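Local coordinates for agarase (Pseudoalteromonas fuliginea, PDB 6XJ9), which probably hydrolyses the beta-1,4-linkages of agarose, as in other GH50 agarases, at residues Leu299-Thr303 / Met758-Phe763; Ile426-Phe430 / Ala751-Asn755; Phe364-Tyr370 / Glu393-Phe397. All coordinates share one frame; numbering follows the deposited sequence.

Overall arrangement
Interactions 1 and 2 lie side by side, their centres about 12 Å apart, and share helix 745-763: its last turns press on strand 299-305, while an earlier turn receives the C-terminal end of helix 413-428. They touch through a probable hydrogen bond between Thr303 and Asn755. Interaction 3 is remote, its centre about 43 Å from that of interaction 1, and tethers a loop to strand 392-395 of a small antiparallel sheet. Interactions 1 and 3 are buried, interaction 2 only partly. Interaction 1 is mostly aliphatic and aromatic packing, interaction 2 turns on backbone carbonyls and one amide, and interaction 3 joins an aromatic cluster to a phenol-carboxylate hydrogen bond.

Interaction 1: residues Leu299-Thr303 / Met758-Phe763; sequences LYLAT and MYERRF
Leu301 N gives the one hydrogen bond between the two segments, a nearly straight one (164°) to Tyr759 OH at 3.2 Å. The amide comes to the edge of the phenol, near the ring plane. Tyr759 OH also bonds to Gly267 O, so the buried hydroxyl is held by two backbone groups. Tyr759 CE1 runs on under Leu301, 3.8 Å from its CG, the two side chains passing in opposite directions.

Apolar packing makes up most of the rest. With CG anti to its carbonyl carbon (chi1 -68°), Leu299 sets CD1 almost exactly on the normal of the Phe763 ring, 3.7 Å from the centroid, a CH-pi contact. The opposite face of that ring is covered by Arg762 CG, so the phenylalanine is clasped between a leucine methyl and the stem of its helical neighbour. Leu301 CD2 lies 3.6 Å from Arg762 CD, against the extended aliphatic chain, whose guanidinium continues to the carbonyl oxygens of Ile704 and Asn706. Leu301 CD1 rests 4.0 Å from Met758 CG. Farther along the strand Thr303 and Met758 meet tip to tip, CG2 to SD at 3.5 Å, while the threonine hydroxyl turns to Asn755.

The contact thus seats the C-terminal end of helix 745-763 on strand 299-305, which runs between strands 289-293 and 709-714 of a mixed sheet; helix 689-704 flanks it through Ile704 on Leu301 and Met700 on Thr303.

Interaction 2: residues Ile426-Phe430 / Ala751-Asn755; sequences ITWGF and AKAMN
Trp428 O is gripped from helix 745-763 by two donors of unequal strength. Asn755 ND2 gives it a hydrogen bond of 2.9 Å, and Lys752 CA adds a CA-H...O contact at 3.3 Å. The oxygen lies close to the plane of the Asn755 amide, but the donor approaches tilted 34° from the carbonyl plane. At the other end of the amide OD1 pairs with Thr303 OG1, so both polar atoms of the group have partners and its rotation is fixed.

The same ND2 sits over one face of the Phe430 ring, offset toward the rim and 3.4 Å from CD1. The ring and amide planes are steeply inclined, 74° apart. Phe430 CZ reaches Ala751 CB at 3.6 Å, so the phenyl lies along one turn of the helix from Ala751 to Asn755. Its ring also meets Phe736 edge-to-face. Beside the carbonyls, Lys752 lays its CG 3.9 Å from Thr427 O, and its amine continues to a salt bridge with Glu749.

Gly429 passes very close to Asn755, its O 3.1 Å from CG, and its backbone takes a positive phi that suits glycine. With two bonds back into the last turn of helix 413-428, Gly429 forms a Schellman motif, the classic glycine-based helix C-cap, here docked against the flank of a second helix.

Interaction 3: residues Phe364-Tyr370 / Glu393-Phe397; sequences FEWLPDY and ETYSF
Tyr395 turns its CG anti to the backbone N (chi1 -165°), which carries the ring out from strand 392-395 beneath Pro368, while Phe397, at the start of helix 397-406 and with CG beside its backbone N, turns one face to the edge of the Tyr395 ring, CD2 lying over its centre. Pro368 CD stands over one face of Tyr395 in a CH-pi contact, 3.9 Å from the centroid; Pro368 CG approaches CZ to 3.5 Å. Leu367 CD2 packs obliquely where the rings of Tyr395 and Phe397 meet, 3.7 Å from Phe397 CZ and 4.1 Å from Tyr395 CD2.

Phe397 is met round its rim by several groups. Trp366 O lies in its plane at the edge, 3.7 Å from CE1, and the indole passes the same corner with CE3. Phe364 CE1 closes on Phe397 CE2 at 3.6 Å, the two ring planes inclined by 32°.

At the far end Glu393, extended from its strand, takes a hydrogen bond of 2.6 Å from Tyr370 OH. The hydroxyl reaches OE1 from above the carboxylate plane, 38° out of it, and the oxygen lies in the plane of the phenol at its edge. Arg353 forms a salt bridge to the same OE1, Thr317 bonds to OE2, and Phe378 stacks on the Tyr370 ring.

The loop is therefore held to the sheet by two kinds of force, aromatic and aliphatic packing along most of its length and a short phenol-carboxylate bond at Tyr370. The arginine probably favours the charged form of the buried Glu393, and the hydroxyls of Tyr370 and Thr317 would help to stabilise it through hydrogen bonds.

Interaction 1: residues Leu299-Thr303 / Met758-Phe763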
# COMPACT_ATOMS: atom_id res chain seq x y z
N LEU A 299 7.25 13.74 -28.32
CA LEU A 299 6.38 12.58 -28.18
C LEU A 299 5.48 12.74 -26.96
O LEU A 299 5.86 13.39 -25.98
CB LEU A 299 7.21 11.29 -28.09
CG LEU A 299 7.96 10.85 -29.35
CD1 LEU A 299 8.28 9.37 -29.27
CD2 LEU A 299 7.19 11.15 -30.63
N TYR A 300 4.29 12.13 -27.03
CA TYR A 300 3.25 12.36 -26.03
C TYR A 300 2.37 11.12 -25.94
O TYR A 300 1.99 10.56 -26.96
CB TYR A 300 2.42 13.59 -26.41
CG TYR A 300 1.29 13.98 -25.49
CD1 TYR A 300 1.50 14.78 -24.38
CD2 TYR A 300 -0.01 13.56 -25.74
CE1 TYR A 300 0.46 15.13 -23.53
CE2 TYR A 300 -1.06 13.91 -24.92
CZ TYR A 300 -0.84 14.70 -23.81
OH TYR A 300 -1.89 15.05 -23.01
N LEU A 301 2.11 10.68 -24.71
CA LEU A 301 1.13 9.65 -24.42
C LEU A 301 0.08 10.27 -23.50
O LEU A 301 0.42 11.10 -22.66
CB LEU A 301 1.83 8.48 -23.72
CG LEU A 301 2.94 7.77 -24.51
CD1 LEU A 301 3.68 6.81 -23.61
CD2 LEU A 301 2.39 7.04 -25.72
N ALA A 302 -1.18 9.86 -23.65
CA ALA A 302 -2.27 10.47 -22.89
C ALA A 302 -2.57 9.65 -21.64
O ALA A 302 -3.11 8.55 -21.72
CB ALA A 302 -3.51 10.60 -23.74
N THR A 303 -2.25 10.23 -20.47
CA THR A 303 -2.65 9.68 -19.19
C THR A 303 -3.46 10.75 -18.46
O THR A 303 -3.28 11.95 -18.68
CB THR A 303 -1.45 9.18 -18.37
OG1 THR A 303 -0.64 10.32 -18.05
CG2 THR A 303 -0.63 8.14 -19.09
N MET A 758 6.81 6.18 -18.36
CA MET A 758 6.08 5.72 -19.54
C MET A 758 6.85 5.95 -20.84
O MET A 758 6.86 5.06 -21.70
CB MET A 758 4.67 6.30 -19.68
CG MET A 758 4.58 7.80 -19.80
SD MET A 758 2.84 8.29 -19.61
CE MET A 758 3.05 10.07 -19.41
N TYR A 759 7.46 7.13 -21.02
CA TYR A 759 8.11 7.43 -22.29
C TYR A 759 9.27 6.46 -22.53
O TYR A 759 9.36 5.84 -23.59
CB TYR A 759 8.49 8.92 -22.37
CG TYR A 759 7.30 9.84 -22.44
CD1 TYR A 759 6.38 9.73 -23.48
CD2 TYR A 759 7.08 10.82 -21.48
CE1 TYR A 759 5.27 10.55 -23.55
CE2 TYR A 759 5.99 11.67 -21.56
CZ TYR A 759 5.08 11.54 -22.60
OH TYR A 759 3.98 12.35 -22.68
N GLU A 760 10.10 6.31 -21.50
CA GLU A 760 11.25 5.42 -21.51
C GLU A 760 10.83 3.97 -21.75
O GLU A 760 11.40 3.30 -22.60
CB GLU A 760 11.97 5.53 -20.17
CG GLU A 760 12.46 6.94 -19.92
CD GLU A 760 13.84 7.03 -19.29
OE1 GLU A 760 14.77 7.49 -19.99
OE2 GLU A 760 13.96 6.63 -18.12
N ARG A 761 9.85 3.50 -20.97
CA ARG A 761 9.38 2.13 -21.11
C ARG A 761 8.87 1.87 -22.53
O ARG A 761 9.17 0.83 -23.10
CB ARG A 761 8.30 1.82 -20.07
CG ARG A 761 7.83 0.37 -20.11
CD ARG A 761 6.73 0.08 -19.12
NE ARG A 761 6.24 -1.29 -19.27
CZ ARG A 761 6.38 -2.22 -18.33
NH1 ARG A 761 6.99 -1.92 -17.20
NH2 ARG A 761 5.89 -3.43 -18.52
N ARG A 762 8.10 2.81 -23.09
CA ARG A 762 7.47 2.55 -24.38
C ARG A 762 8.48 2.65 -25.52
O ARG A 762 8.42 1.86 -26.46
CB ARG A 762 6.29 3.49 -24.66
CG ARG A 762 5.58 3.20 -25.97
CD ARG A 762 4.33 4.04 -26.14
NE ARG A 762 3.59 3.75 -27.36
CZ ARG A 762 2.74 2.74 -27.51
NH1 ARG A 762 2.52 1.90 -26.51
NH2 ARG A 762 2.12 2.56 -28.67
N PHE A 763 9.39 3.63 -25.44
CA PHE A 763 10.10 4.08 -26.63
C PHE A 763 11.60 3.83 -26.58
O PHE A 763 12.25 3.88 -27.62
CB PHE A 763 9.81 5.56 -26.88
CG PHE A 763 8.41 5.87 -27.32
CD1 PHE A 763 7.92 5.42 -28.54
CD2 PHE A 763 7.57 6.62 -26.51
CE1 PHE A 763 6.63 5.73 -28.95
CE2 PHE A 763 6.28 6.93 -26.92
CZ PHE A 763 5.81 6.48 -28.13

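Interaction 2: residues Ile426-Phe430 / Ala751-Asn755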
# COMPACT_ATOMS: atom_id res chain seq x y z
N ILE A 426 -0.35 17.80 -12.53
CA ILE A 426 1.07 18.03 -12.76
C ILE A 426 1.86 17.13 -11.82
O ILE A 426 2.77 16.42 -12.25
CB ILE A 426 1.47 19.51 -12.53
CG1 ILE A 426 0.77 20.52 -13.46
CG2 ILE A 426 2.99 19.66 -12.55
CD1 ILE A 426 0.94 20.25 -14.94
N THR A 427 1.51 17.17 -10.52
CA THR A 427 2.32 16.53 -9.49
C THR A 427 2.27 15.01 -9.67
O THR A 427 3.27 14.32 -9.47
CB THR A 427 1.82 16.91 -8.09
OG1 THR A 427 1.66 18.32 -8.02
CG2 THR A 427 2.75 16.45 -6.99
N TRP A 428 1.09 14.51 -10.07
CA TRP A 428 0.89 13.08 -10.20
C TRP A 428 1.47 12.59 -11.53
O TRP A 428 1.53 11.38 -11.75
CB TRP A 428 -0.59 12.71 -10.06
CG TRP A 428 -1.18 13.13 -8.75
CD1 TRP A 428 -0.51 13.47 -7.61
CD2 TRP A 428 -2.58 13.25 -8.43
NE1 TRP A 428 -1.39 13.83 -6.62
CE2 TRP A 428 -2.66 13.70 -7.10
CE3 TRP A 428 -3.76 13.03 -9.15
CZ2 TRP A 428 -3.89 13.89 -6.46
CZ3 TRP A 428 -4.97 13.24 -8.52
CH2 TRP A 428 -5.03 13.67 -7.20
N GLY A 429 1.86 13.53 -12.40
CA GLY A 429 2.53 13.20 -13.65
C GLY A 429 1.56 12.96 -14.82
O GLY A 429 1.99 12.57 -15.91
N PHE A 430 0.26 13.19 -14.62
CA PHE A 430 -0.68 12.91 -15.69
C PHE A 430 -0.49 13.91 -16.84
O PHE A 430 -0.38 15.12 -16.62
CB PHE A 430 -2.12 12.89 -15.17
CG PHE A 430 -2.53 11.66 -14.40
CD1 PHE A 430 -2.51 10.41 -14.99
CD2 PHE A 430 -2.96 11.76 -13.09
CE1 PHE A 430 -2.91 9.28 -14.29
CE2 PHE A 430 -3.34 10.62 -12.38
CZ PHE A 430 -3.32 9.38 -12.99
N ALA A 751 0.45 6.08 -9.84
CA ALA A 751 0.29 6.98 -10.98
C ALA A 751 1.59 7.74 -11.24
O ALA A 751 2.02 7.84 -12.40
CB ALA A 751 -0.87 7.92 -10.74
N LYS A 752 2.23 8.26 -10.18
CA LYS A 752 3.43 9.06 -10.35
C LYS A 752 4.52 8.22 -11.00
O LYS A 752 5.26 8.70 -11.86
CB LYS A 752 4.04 9.49 -9.02
CG LYS A 752 3.39 10.64 -8.26
CD LYS A 752 4.29 10.95 -7.08
CE LYS A 752 3.66 11.74 -5.95
NZ LYS A 752 4.61 11.79 -4.80
N ALA A 753 4.67 6.97 -10.52
CA ALA A 753 5.73 6.10 -10.98
C ALA A 753 5.47 5.74 -12.44
O ALA A 753 6.38 5.78 -13.27
CB ALA A 753 5.81 4.86 -10.12
N MET A 754 4.21 5.41 -12.74
CA MET A 754 3.81 4.99 -14.07
C MET A 754 4.09 6.10 -15.08
O MET A 754 4.69 5.86 -16.12
CB MET A 754 2.31 4.64 -14.12
CG MET A 754 1.84 4.25 -15.50
SD MET A 754 2.70 2.77 -16.09
CE MET A 754 2.83 3.15 -17.83
N ASN A 755 3.65 7.33 -14.75
CA ASN A 755 3.76 8.48 -15.64
C ASN A 755 5.23 8.85 -15.83
O ASN A 755 5.61 9.31 -16.91
CB ASN A 755 2.99 9.68 -15.09
CG ASN A 755 1.49 9.55 -15.21
OD1 ASN A 755 0.98 9.15 -16.26
ND2 ASN A 755 0.76 9.92 -14.16

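Interaction 3: residues Phe364-Tyr370 / Glu393-Phe397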
# COMPACT_ATOMS: atom_id res chain seq x y z
N PHE A 364 -29.37 9.32 5.42
CA PHE A 364 -28.50 10.44 5.73
C PHE A 364 -28.59 10.85 7.20
O PHE A 364 -29.69 11.14 7.70
CB PHE A 364 -28.83 11.61 4.80
CG PHE A 364 -28.73 11.27 3.33
CD1 PHE A 364 -27.49 11.04 2.74
CD2 PHE A 364 -29.87 11.15 2.54
CE1 PHE A 364 -27.39 10.72 1.39
CE2 PHE A 364 -29.77 10.83 1.19
CZ PHE A 364 -28.54 10.61 0.62
N GLU A 365 -27.43 10.92 7.88
CA GLU A 365 -27.33 11.48 9.23
C GLU A 365 -27.65 12.97 9.22
O GLU A 365 -28.20 13.47 10.20
CB GLU A 365 -25.94 11.29 9.84
CG GLU A 365 -25.74 9.94 10.51
CD GLU A 365 -24.41 9.68 11.21
OE1 GLU A 365 -23.42 10.42 10.97
OE2 GLU A 365 -24.35 8.71 11.98
N TRP A 366 -27.30 13.67 8.12
CA TRP A 366 -27.38 15.12 8.05
C TRP A 366 -27.55 15.56 6.60
O TRP A 366 -26.82 15.12 5.72
CB TRP A 366 -26.13 15.77 8.68
CG TRP A 366 -25.94 17.23 8.42
CD1 TRP A 366 -26.35 18.27 9.21
CD2 TRP A 366 -25.25 17.84 7.30
NE1 TRP A 366 -25.98 19.47 8.66
CE2 TRP A 366 -25.31 19.24 7.49
CE3 TRP A 366 -24.61 17.34 6.16
CZ2 TRP A 366 -24.75 20.14 6.58
CZ3 TRP A 366 -24.05 18.23 5.26
CH2 TRP A 366 -24.12 19.61 5.47
N LEU A 367 -28.54 16.43 6.37
CA LEU A 367 -28.60 17.28 5.20
C LEU A 367 -28.74 18.71 5.73
O LEU A 367 -29.31 18.90 6.80
CB LEU A 367 -29.83 16.90 4.38
CG LEU A 367 -29.75 15.57 3.63
CD1 LEU A 367 -31.05 15.30 2.88
CD2 LEU A 367 -28.57 15.55 2.68
N PRO A 368 -28.22 19.75 5.03
CA PRO A 368 -28.38 21.11 5.52
C PRO A 368 -29.78 21.59 5.18
O PRO A 368 -30.53 20.89 4.51
CB PRO A 368 -27.34 21.88 4.69
CG PRO A 368 -27.32 21.13 3.37
CD PRO A 368 -27.49 19.68 3.76
N ASP A 369 -30.14 22.78 5.67
CA ASP A 369 -31.36 23.44 5.24
C ASP A 369 -30.98 24.40 4.12
O ASP A 369 -29.83 24.80 4.01
CB ASP A 369 -32.09 24.10 6.42
CG ASP A 369 -32.71 23.11 7.38
OD1 ASP A 369 -32.97 21.96 6.96
OD2 ASP A 369 -32.93 23.48 8.55
N TYR A 370 -31.97 24.76 3.28
CA TYR A 370 -31.72 25.54 2.08
C TYR A 370 -31.16 26.92 2.40
O TYR A 370 -30.53 27.54 1.54
CB TYR A 370 -32.96 25.61 1.19
CG TYR A 370 -33.10 24.49 0.19
CD1 TYR A 370 -33.39 23.20 0.59
CD2 TYR A 370 -32.98 24.73 -1.17
CE1 TYR A 370 -33.54 22.16 -0.32
CE2 TYR A 370 -33.12 23.71 -2.10
CZ TYR A 370 -33.40 22.42 -1.67
OH TYR A 370 -33.56 21.41 -2.59
N GLU A 393 -34.85 15.82 -5.64
CA GLU A 393 -33.79 16.61 -5.06
C GLU A 393 -32.52 15.78 -4.97
O GLU A 393 -32.57 14.58 -4.70
CB GLU A 393 -34.25 17.04 -3.67
CG GLU A 393 -33.19 17.76 -2.86
CD GLU A 393 -33.72 18.15 -1.50
OE1 GLU A 393 -34.40 19.19 -1.42
OE2 GLU A 393 -33.48 17.39 -0.54
N THR A 394 -31.38 16.44 -5.21
CA THR A 394 -30.10 15.78 -5.00
C THR A 394 -29.30 16.62 -4.01
O THR A 394 -29.61 17.79 -3.80
CB THR A 394 -29.37 15.58 -6.34
OG1 THR A 394 -28.99 16.89 -6.77
CG2 THR A 394 -30.23 14.93 -7.40
N TYR A 395 -28.28 16.01 -3.41
CA TYR A 395 -27.27 16.76 -2.67
C TYR A 395 -25.89 16.29 -3.13
O TYR A 395 -25.75 15.13 -3.50
CB TYR A 395 -27.45 16.61 -1.16
CG TYR A 395 -26.67 17.65 -0.39
CD1 TYR A 395 -26.97 19.00 -0.49
CD2 TYR A 395 -25.60 17.28 0.41
CE1 TYR A 395 -26.23 19.96 0.19
CE2 TYR A 395 -24.88 18.22 1.12
CZ TYR A 395 -25.19 19.56 1.01
OH TYR A 395 -24.44 20.46 1.71
N SER A 396 -24.91 17.20 -3.10
CA SER A 396 -23.52 16.86 -3.41
C SER A 396 -22.62 17.03 -2.19
O SER A 396 -22.21 18.14 -1.86
CB SER A 396 -23.02 17.67 -4.57
OG SER A 396 -21.67 17.31 -4.86
N PHE A 397 -22.28 15.91 -1.53
CA PHE A 397 -21.41 15.98 -0.37
C PHE A 397 -19.99 16.36 -0.79
O PHE A 397 -19.28 17.02 -0.03
CB PHE A 397 -21.48 14.69 0.47
CG PHE A 397 -22.79 14.46 1.18
CD1 PHE A 397 -23.05 15.05 2.41
CD2 PHE A 397 -23.76 13.64 0.62
CE1 PHE A 397 -24.26 14.83 3.05
CE2 PHE A 397 -24.97 13.41 1.26
CZ PHE A 397 -25.22 14.00 2.48